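PDB 2FGG: uncharacterized protein MT2708 from Mycobacterium tuberculosis, which is of unknown function but is related to the M. tuberculosis protein Rv1738. Local coordinates for residues Lys9-Ile17 / Ala26-Gly34; Met37-Leu45 / Leu59-Leu68. All blocks are in the same frame, centred on the assembly; numbering follows the deposited sequence.

Interaction 1 of 2, residues Lys9-Ile17 / Ala26-Gly34; sequences KTCQIDVLI and AKARLSWAG
Lys27 O is gripped twice from the facing strand: Leu16 N donates to it at 2.9 Å, and the CA-H of Val15 makes a weaker approach, with Val15 CA 3.2 Å from the same oxygen. Lys27 N returns a bond to Leu16 O, so Leu16 and Lys27 form a hydrogen-bonded antiparallel pair; two residues along, Asp14 and Arg29 exchange a second pair of backbone bonds. This ladder belongs to the beta hairpin of strands 14-19 and 24-32, the first of them an outer strand of the chain's three-stranded antiparallel sheet. Beyond the paired residues a water bridges the two chains where they part, donating to Gln12 O and accepting from Ser31 N. On the sheet face carrying Asp14, the bend of Arg29 at chi3 (46°) turns its guanidinium back toward the carboxylate. Asp14 OD2 and Arg29 NH2 make a long salt bridge of 3.5 Å, with the two planes 71° apart. On the side of Val15 and Ala28, Ile13 lays CG2 3.8 Å from Ala28 CB while its CG1 branch meets Leu30 CD1. Farther out, Cys11 SG makes an oblique sulfur-aromatic contact with the Trp32 six-membered ring, 4.2 Å from Trp32 CZ3.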
loop_
_atom_site.group_PDB
_atom_site.type_symbol
_atom_site.label_atom_id
_atom_site.label_comp_id
_atom_site.label_asym_id
_atom_site.label_seq_id
_atom_site.Cartn_x
_atom_site.Cartn_y
_atom_site.Cartn_z
ATOM N N LYS A 9 -6.464 16.639 -8.536
ATOM C CA LYS A 9 -6.447 15.432 -9.365
ATOM C C LYS A 9 -6.895 14.180 -8.605
ATOM O O LYS A 9 -7.032 14.203 -7.387
ATOM C CB LYS A 9 -5.072 15.222 -10.009
ATOM C CG LYS A 9 -3.891 15.526 -9.109
ATOM C CD LYS A 9 -2.614 15.522 -9.913
ATOM C CE LYS A 9 -1.718 16.648 -9.485
ATOM N NZ LYS A 9 -0.755 16.983 -10.558
ATOM N N THR A 10 -7.103 13.093 -9.346
ATOM C CA THR A 10 -7.780 11.901 -8.849
ATOM C C THR A 10 -7.038 10.613 -9.200
ATOM O O THR A 10 -6.773 10.329 -10.363
ATOM C CB THR A 10 -9.237 11.848 -9.387
ATOM O OG1 THR A 10 -10.035 12.810 -8.689
ATOM C CG2 THR A 10 -9.864 10.466 -9.216
ATOM N N CYS A 11 -6.699 9.845 -8.173
ATOM C CA CYS A 11 -6.112 8.521 -8.344
ATOM C C CYS A 11 -7.101 7.477 -7.901
ATOM O O CYS A 11 -8.098 7.778 -7.250
ATOM C CB CYS A 11 -4.862 8.342 -7.483
ATOM S SG CYS A 11 -3.591 9.527 -7.780
ATOM N N GLN A 12 -6.799 6.241 -8.259
ATOM C CA GLN A 12 -7.396 5.100 -7.618
ATOM C C GLN A 12 -6.304 4.130 -7.250
ATOM O O GLN A 12 -5.373 3.903 -8.025
ATOM C CB GLN A 12 -8.413 4.437 -8.527
ATOM C CG GLN A 12 -9.740 5.137 -8.486
ATOM C CD GLN A 12 -10.826 4.307 -9.075
ATOM O OE1 GLN A 12 -10.732 3.872 -10.225
ATOM N NE2 GLN A 12 -11.873 4.063 -8.293
ATOM N N ILE A 13 -6.410 3.587 -6.048
ATOM C CA ILE A 13 -5.539 2.526 -5.611
ATOM C C ILE A 13 -6.368 1.253 -5.713
ATOM O O ILE A 13 -7.454 1.171 -5.144
ATOM C CB ILE A 13 -5.031 2.779 -4.177
ATOM C CG1 ILE A 13 -4.116 4.004 -4.163
ATOM C CG2 ILE A 13 -4.277 1.575 -3.636
ATOM C CD1 ILE A 13 -4.015 4.655 -2.826
ATOM N N ASP A 14 -5.861 0.286 -6.472
ATOM C CA ASP A 14 -6.547 -0.976 -6.717
ATOM C C ASP A 14 -6.091 -2.024 -5.703
ATOM O O ASP A 14 -4.949 -2.477 -5.755
ATOM C CB ASP A 14 -6.251 -1.462 -8.139
ATOM C CG ASP A 14 -6.843 -0.550 -9.220
ATOM O OD1 ASP A 14 -8.012 -0.125 -9.099
ATOM O OD2 ASP A 14 -6.141 -0.275 -10.215
ATOM N N VAL A 15 -6.984 -2.411 -4.792
ATOM C CA VAL A 15 -6.655 -3.385 -3.740
ATOM C C VAL A 15 -7.178 -4.774 -4.079
ATOM O O VAL A 15 -8.341 -4.928 -4.428
ATOM C CB VAL A 15 -7.216 -2.977 -2.348
ATOM C CG1 VAL A 15 -6.708 -3.927 -1.264
ATOM C CG2 VAL A 15 -6.838 -1.554 -2.010
ATOM N N LEU A 16 -6.300 -5.770 -3.977
ATOM C CA LEU A 16 -6.671 -7.172 -4.104
ATOM C C LEU A 16 -6.419 -7.875 -2.775
ATOM O O LEU A 16 -5.348 -7.736 -2.202
ATOM C CB LEU A 16 -5.855 -7.833 -5.218
ATOM C CG LEU A 16 -5.872 -9.357 -5.395
ATOM C CD1 LEU A 16 -7.207 -9.857 -5.930
ATOM C CD2 LEU A 16 -4.745 -9.797 -6.307
ATOM N N ILE A 17 -7.415 -8.610 -2.282
ATOM C CA ILE A 17 -7.257 -9.444 -1.084
ATOM C C ILE A 17 -7.428 -10.915 -1.444
ATOM O O ILE A 17 -8.501 -11.321 -1.876
ATOM C CB ILE A 17 -8.281 -9.098 0.031
ATOM C CG1 ILE A 17 -8.304 -7.600 0.332
ATOM C CG2 ILE A 17 -7.989 -9.891 1.304
ATOM C CD1 ILE A 17 -9.444 -6.866 -0.338
ATOM N N ALA A 26 -2.884 -8.923 1.039
ATOM C CA ALA A 26 -3.399 -7.814 0.258
ATOM C C ALA A 26 -2.295 -7.130 -0.534
ATOM O O ALA A 26 -1.161 -6.997 -0.074
ATOM C CB ALA A 26 -4.123 -6.815 1.137
ATOM N N LYS A 27 -2.651 -6.728 -1.747
ATOM C CA LYS A 27 -1.802 -5.925 -2.598
ATOM C C LYS A 27 -2.548 -4.633 -2.916
ATOM O O LYS A 27 -3.706 -4.680 -3.332
ATOM C CB LYS A 27 -1.457 -6.692 -3.870
ATOM C CG LYS A 27 -0.453 -7.812 -3.637
ATOM C CD LYS A 27 -0.257 -8.671 -4.869
ATOM C CE LYS A 27 0.916 -9.594 -4.676
ATOM N NZ LYS A 27 1.408 -10.092 -5.981
ATOM N N ALA A 28 -1.896 -3.490 -2.669
ATOM C CA ALA A 28 -2.432 -2.167 -3.022
ATOM C C ALA A 28 -1.573 -1.521 -4.112
ATOM O O ALA A 28 -0.438 -1.117 -3.859
ATOM C CB ALA A 28 -2.507 -1.278 -1.801
ATOM N N ARG A 29 -2.123 -1.431 -5.322
ATOM C CA ARG A 29 -1.393 -0.939 -6.487
ATOM C C ARG A 29 -1.732 0.509 -6.812
ATOM O O ARG A 29 -2.891 0.863 -6.955
ATOM C CB ARG A 29 -1.659 -1.830 -7.708
ATOM C CG ARG A 29 -0.993 -1.337 -8.999
ATOM C CD ARG A 29 -1.368 -2.162 -10.225
ATOM N NE ARG A 29 -2.805 -2.427 -10.299
ATOM C CZ ARG A 29 -3.394 -3.182 -11.226
ATOM N NH1 ARG A 29 -2.677 -3.757 -12.189
ATOM N NH2 ARG A 29 -4.709 -3.358 -11.191
ATOM N N LEU A 30 -0.699 1.334 -6.931
ATOM C CA LEU A 30 -0.841 2.725 -7.343
ATOM C C LEU A 30 0.075 3.011 -8.539
ATOM O O LEU A 30 1.258 2.663 -8.520
ATOM C CB LEU A 30 -0.513 3.660 -6.168
ATOM C CG LEU A 30 -0.354 5.169 -6.406
ATOM C CD1 LEU A 30 -1.647 5.822 -6.893
ATOM C CD2 LEU A 30 0.140 5.849 -5.147
ATOM N N SER A 31 -0.478 3.622 -9.583
ATOM C CA SER A 31 0.325 4.126 -10.689
ATOM C C SER A 31 0.760 5.538 -10.355
ATOM O O SER A 31 -0.078 6.428 -10.205
ATOM C CB SER A 31 -0.469 4.119 -11.992
ATOM O OG SER A 31 -0.534 2.817 -12.538
ATOM N N TRP A 32 2.068 5.738 -10.225
ATOM C CA TRP A 32 2.599 7.031 -9.779
ATOM C C TRP A 32 3.954 7.382 -10.389
ATOM O O TRP A 32 4.881 6.572 -10.376
ATOM C CB TRP A 32 2.674 7.100 -8.247
ATOM C CG TRP A 32 3.020 8.464 -7.750
ATOM C CD1 TRP A 32 4.229 8.882 -7.276
ATOM C CD2 TRP A 32 2.155 9.603 -7.708
ATOM N NE1 TRP A 32 4.168 10.209 -6.932
ATOM C CE2 TRP A 32 2.908 10.678 -7.189
ATOM C CE3 TRP A 32 0.816 9.821 -8.061
ATOM C CZ2 TRP A 32 2.364 11.957 -7.009
ATOM C CZ3 TRP A 32 0.277 11.094 -7.887
ATOM C CH2 TRP A 32 1.051 12.142 -7.363
ATOM N N ALA A 33 4.049 8.605 -10.912
ATOM C CA ALA A 33 5.262 9.119 -11.535
ATOM C C ALA A 33 5.829 8.120 -12.535
ATOM O O ALA A 33 7.034 7.872 -12.568
ATOM C CB ALA A 33 6.298 9.483 -10.472
ATOM N N GLY A 34 4.947 7.535 -13.340
ATOM C CA GLY A 34 5.356 6.570 -14.358
ATOM C C GLY A 34 5.850 5.225 -13.845
ATOM O O GLY A 34 6.529 4.490 -14.568
HETATM O O HOH W 1 -3.459 3.730 -9.599
#

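Interaction 2 of 2, residues Met37-Leu45 / Leu59-Leu68; sequences MVGVGLARL and LAIARALSDL
Two hydrogen bonds join Val40 and Leu42 of the strand to Asp67 and Arg63 of the helix. Val40 N donates to Asp67 OD2 at 2.8 Å, almost straight (169°) and onto the anti lone pair, while Asp67 OD1 is held by Gln71. The chi1 of Asp67 (-175°) swings CG away from its own backbone N and carries OD2 to Val40 N, beside Gly39 CA. From one turn earlier in the helix, Arg63 sends an extended chain across Gly41 so that NH1 meets Leu42 O at 2.8 Å, with the oxygen tilted from the guanidinium plane. Close backbone packing supplies the second kind of contact. Gly39 CA and Gly41 CA direct weak CA-H...O contacts to Ala64 O (3.4 Å) and Ala60 O, and with no side chain on either glycine the axes of strand 37-43 and helix segment 59-68 approach to 5.5 Å, their directions 144° apart. Ala64 CB rests on the strand backbone, 3.6 Å from Gly41 N. Apolar contacts occupy the ends: Leu68 CD1 on Met37 CB (a selenomethionine) at one, while at the other Leu59 CD2 touches both Ala43 CB and Leu45 CD2 (3.7 Å to the latter). The glycines and small alanines thus bring the helix close enough for short side chain-to-backbone bonds, which probably fix its position along this strand.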
loop_
_atom_site.group_PDB
_atom_site.type_symbol
_atom_site.label_atom_id
_atom_site.label_comp_id
_atom_site.label_asym_id
_atom_site.label_seq_id
_atom_site.Cartn_x
_atom_site.Cartn_y
_atom_site.Cartn_z
HETATM N N MSE A 37 3.440 1.093 -8.368
HETATM C CA MSE A 37 3.832 0.881 -6.991
HETATM C C MSE A 37 2.861 -0.077 -6.328
HETATM O O MSE A 37 1.651 0.070 -6.459
HETATM C CB MSE A 37 3.898 2.210 -6.256
HETATM C CG MSE A 37 4.876 3.171 -6.887
HETATM SE SE MSE A 37 4.935 4.861 -5.955
HETATM C CE MSE A 37 5.846 4.335 -4.360
ATOM N N VAL A 38 3.399 -1.080 -5.645
ATOM C CA VAL A 38 2.570 -2.080 -4.981
ATOM C C VAL A 38 2.978 -2.218 -3.531
ATOM O O VAL A 38 4.128 -2.507 -3.221
ATOM C CB VAL A 38 2.648 -3.465 -5.669
ATOM C CG1 VAL A 38 1.606 -4.410 -5.086
ATOM C CG2 VAL A 38 2.448 -3.333 -7.163
ATOM N N GLY A 39 2.018 -1.993 -2.649
ATOM C CA GLY A 39 2.182 -2.277 -1.234
ATOM C C GLY A 39 1.653 -3.668 -0.965
ATOM O O GLY A 39 0.581 -4.029 -1.449
ATOM N N VAL A 40 2.412 -4.461 -0.215
ATOM C CA VAL A 40 2.019 -5.834 0.070
ATOM C C VAL A 40 1.863 -6.017 1.573
ATOM O O VAL A 40 2.737 -5.628 2.340
ATOM C CB VAL A 40 3.029 -6.851 -0.514
ATOM C CG1 VAL A 40 2.432 -8.251 -0.522
ATOM C CG2 VAL A 40 3.426 -6.461 -1.931
ATOM N N GLY A 41 0.732 -6.594 1.973
ATOM C CA GLY A 41 0.433 -6.872 3.374
ATOM C C GLY A 41 -0.037 -8.297 3.620
ATOM O O GLY A 41 -0.742 -8.870 2.799
ATOM N N LEU A 42 0.350 -8.862 4.763
ATOM C CA LEU A 42 0.053 -10.252 5.097
ATOM C C LEU A 42 -0.397 -10.422 6.536
ATOM O O LEU A 42 0.221 -9.882 7.446
ATOM C CB LEU A 42 1.294 -11.111 4.878
ATOM C CG LEU A 42 1.594 -11.532 3.445
ATOM C CD1 LEU A 42 3.068 -11.345 3.134
ATOM C CD2 LEU A 42 1.161 -12.977 3.224
ATOM N N ALA A 43 -1.476 -11.176 6.716
ATOM C CA ALA A 43 -1.931 -11.673 8.011
ATOM C C ALA A 43 -2.125 -13.163 7.757
ATOM O O ALA A 43 -2.637 -13.482 6.695
ATOM C CB ALA A 43 -3.241 -11.022 8.360
ATOM N N ARG A 44 -1.777 -14.117 8.636
ATOM C CA ARG A 44 -1.537 -14.096 10.099
ATOM C C ARG A 44 -2.599 -15.039 10.666
ATOM O O ARG A 44 -2.682 -16.186 10.230
ATOM C CB ARG A 44 -1.569 -12.709 10.770
ATOM C CG ARG A 44 -0.189 -12.157 11.179
ATOM C CD ARG A 44 -0.292 -11.022 12.201
ATOM N NE ARG A 44 -0.047 -11.455 13.580
ATOM C CZ ARG A 44 -0.986 -11.610 14.519
ATOM N NH1 ARG A 44 -2.268 -11.372 14.246
ATOM N NH2 ARG A 44 -0.642 -12.009 15.743
ATOM N N LEU A 45 -3.386 -14.549 11.628
ATOM C CA LEU A 45 -4.638 -15.169 12.125
ATOM C C LEU A 45 -4.958 -16.637 11.739
ATOM O O LEU A 45 -5.327 -16.893 10.589
ATOM C CB LEU A 45 -5.847 -14.280 11.751
ATOM C CG LEU A 45 -6.122 -12.890 12.362
ATOM C CD1 LEU A 45 -6.425 -12.948 13.856
ATOM C CD2 LEU A 45 -5.007 -11.891 12.102
ATOM N N LEU A 59 -6.638 -6.334 8.288
ATOM C CA LEU A 59 -5.253 -6.302 8.751
ATOM C C LEU A 59 -4.271 -6.380 7.586
ATOM O O LEU A 59 -3.240 -5.710 7.591
ATOM C CB LEU A 59 -4.980 -7.428 9.751
ATOM C CG LEU A 59 -3.583 -7.551 10.372
ATOM C CD1 LEU A 59 -3.064 -6.219 10.882
ATOM C CD2 LEU A 59 -3.583 -8.585 11.490
ATOM N N ALA A 60 -4.585 -7.207 6.596
ATOM C CA ALA A 60 -3.765 -7.306 5.404
ATOM C C ALA A 60 -3.782 -5.989 4.648
ATOM O O ALA A 60 -2.740 -5.521 4.214
ATOM C CB ALA A 60 -4.239 -8.423 4.521
ATOM N N ILE A 61 -4.959 -5.394 4.490
ATOM C CA ILE A 61 -5.076 -4.120 3.791
ATOM C C ILE A 61 -4.285 -3.044 4.525
ATOM O O ILE A 61 -3.555 -2.279 3.908
ATOM C CB ILE A 61 -6.545 -3.671 3.639
ATOM C CG1 ILE A 61 -7.331 -4.665 2.783
ATOM C CG2 ILE A 61 -6.619 -2.310 2.987
ATOM C CD1 ILE A 61 -8.824 -4.406 2.789
ATOM N N ALA A 62 -4.420 -2.993 5.844
ATOM C CA ALA A 62 -3.685 -2.033 6.649
ATOM C C ALA A 62 -2.176 -2.156 6.422
ATOM O O ALA A 62 -1.491 -1.161 6.242
ATOM C CB ALA A 62 -4.041 -2.193 8.124
ATOM N N ARG A 63 -1.659 -3.376 6.421
ATOM C CA ARG A 63 -0.226 -3.604 6.195
ATOM C C ARG A 63 0.197 -3.277 4.758
ATOM O O ARG A 63 1.288 -2.755 4.533
ATOM C CB ARG A 63 0.151 -5.028 6.572
ATOM C CG ARG A 63 -0.152 -5.330 8.015
ATOM C CD ARG A 63 0.180 -6.736 8.404
ATOM N NE ARG A 63 0.408 -6.794 9.842
ATOM C CZ ARG A 63 0.202 -7.861 10.599
ATOM N NH1 ARG A 63 -0.247 -8.980 10.060
ATOM N NH2 ARG A 63 0.436 -7.799 11.902
ATOM N N ALA A 64 -0.677 -3.567 3.799
ATOM C CA ALA A 64 -0.441 -3.199 2.416
ATOM C C ALA A 64 -0.345 -1.686 2.245
ATOM O O ALA A 64 0.528 -1.202 1.551
ATOM C CB ALA A 64 -1.510 -3.774 1.524
ATOM N N LEU A 65 -1.239 -0.936 2.875
ATOM C CA LEU A 65 -1.257 0.523 2.731
ATOM C C LEU A 65 -0.072 1.197 3.427
ATOM O O LEU A 65 0.439 2.194 2.932
ATOM C CB LEU A 65 -2.583 1.100 3.239
ATOM C CG LEU A 65 -3.861 0.716 2.486
ATOM C CD1 LEU A 65 -5.060 1.339 3.168
ATOM C CD2 LEU A 65 -3.828 1.093 1.002
ATOM N N SER A 66 0.340 0.651 4.573
ATOM C CA SER A 66 1.553 1.063 5.277
ATOM C C SER A 66 2.760 0.905 4.395
ATOM O O SER A 66 3.618 1.778 4.354
ATOM C CB SER A 66 1.802 0.200 6.517
ATOM O OG SER A 66 0.685 0.201 7.369
ATOM N N ASP A 67 2.843 -0.241 3.730
ATOM C CA ASP A 67 3.949 -0.545 2.841
ATOM C C ASP A 67 4.003 0.515 1.748
ATOM O O ASP A 67 5.050 1.088 1.480
ATOM C CB ASP A 67 3.765 -1.934 2.230
ATOM C CG ASP A 67 4.946 -2.364 1.392
ATOM O OD1 ASP A 67 6.042 -1.799 1.583
ATOM O OD2 ASP A 67 4.797 -3.272 0.547
ATOM N N LEU A 68 2.858 0.781 1.137
ATOM C CA LEU A 68 2.782 1.716 0.040
ATOM C C LEU A 68 3.074 3.131 0.533
ATOM O O LEU A 68 3.789 3.877 -0.137
ATOM C CB LEU A 68 1.422 1.620 -0.647
ATOM C CG LEU A 68 1.136 2.493 -1.869
ATOM C CD1 LEU A 68 2.069 2.183 -3.030
ATOM C CD2 LEU A 68 -0.301 2.315 -2.281
#

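Overall arrangement
Both segments of interaction 1 precede those of interaction 2 in a chain that runs through three antiparallel strands and then a long helix, 54-83. Their centres lie about 13 Å apart. Strands 24-32 and 35-43 are neighbours in the sheet and join the contacts directly: Leu30 O and Met37 N are 2.7 Å apart, and Ala26 N and Gly41 O 2.8 Å, both probable hydrogen bonds. The helix spans both as well, with Ala60 and Ala64 packing against Ala26. Interaction 1 thus adds an outer strand to the sheet, whereas interaction 2 seats the helix on the opposite outer strand, and together they join the helix and all three strands of this Rv2632c-like fold.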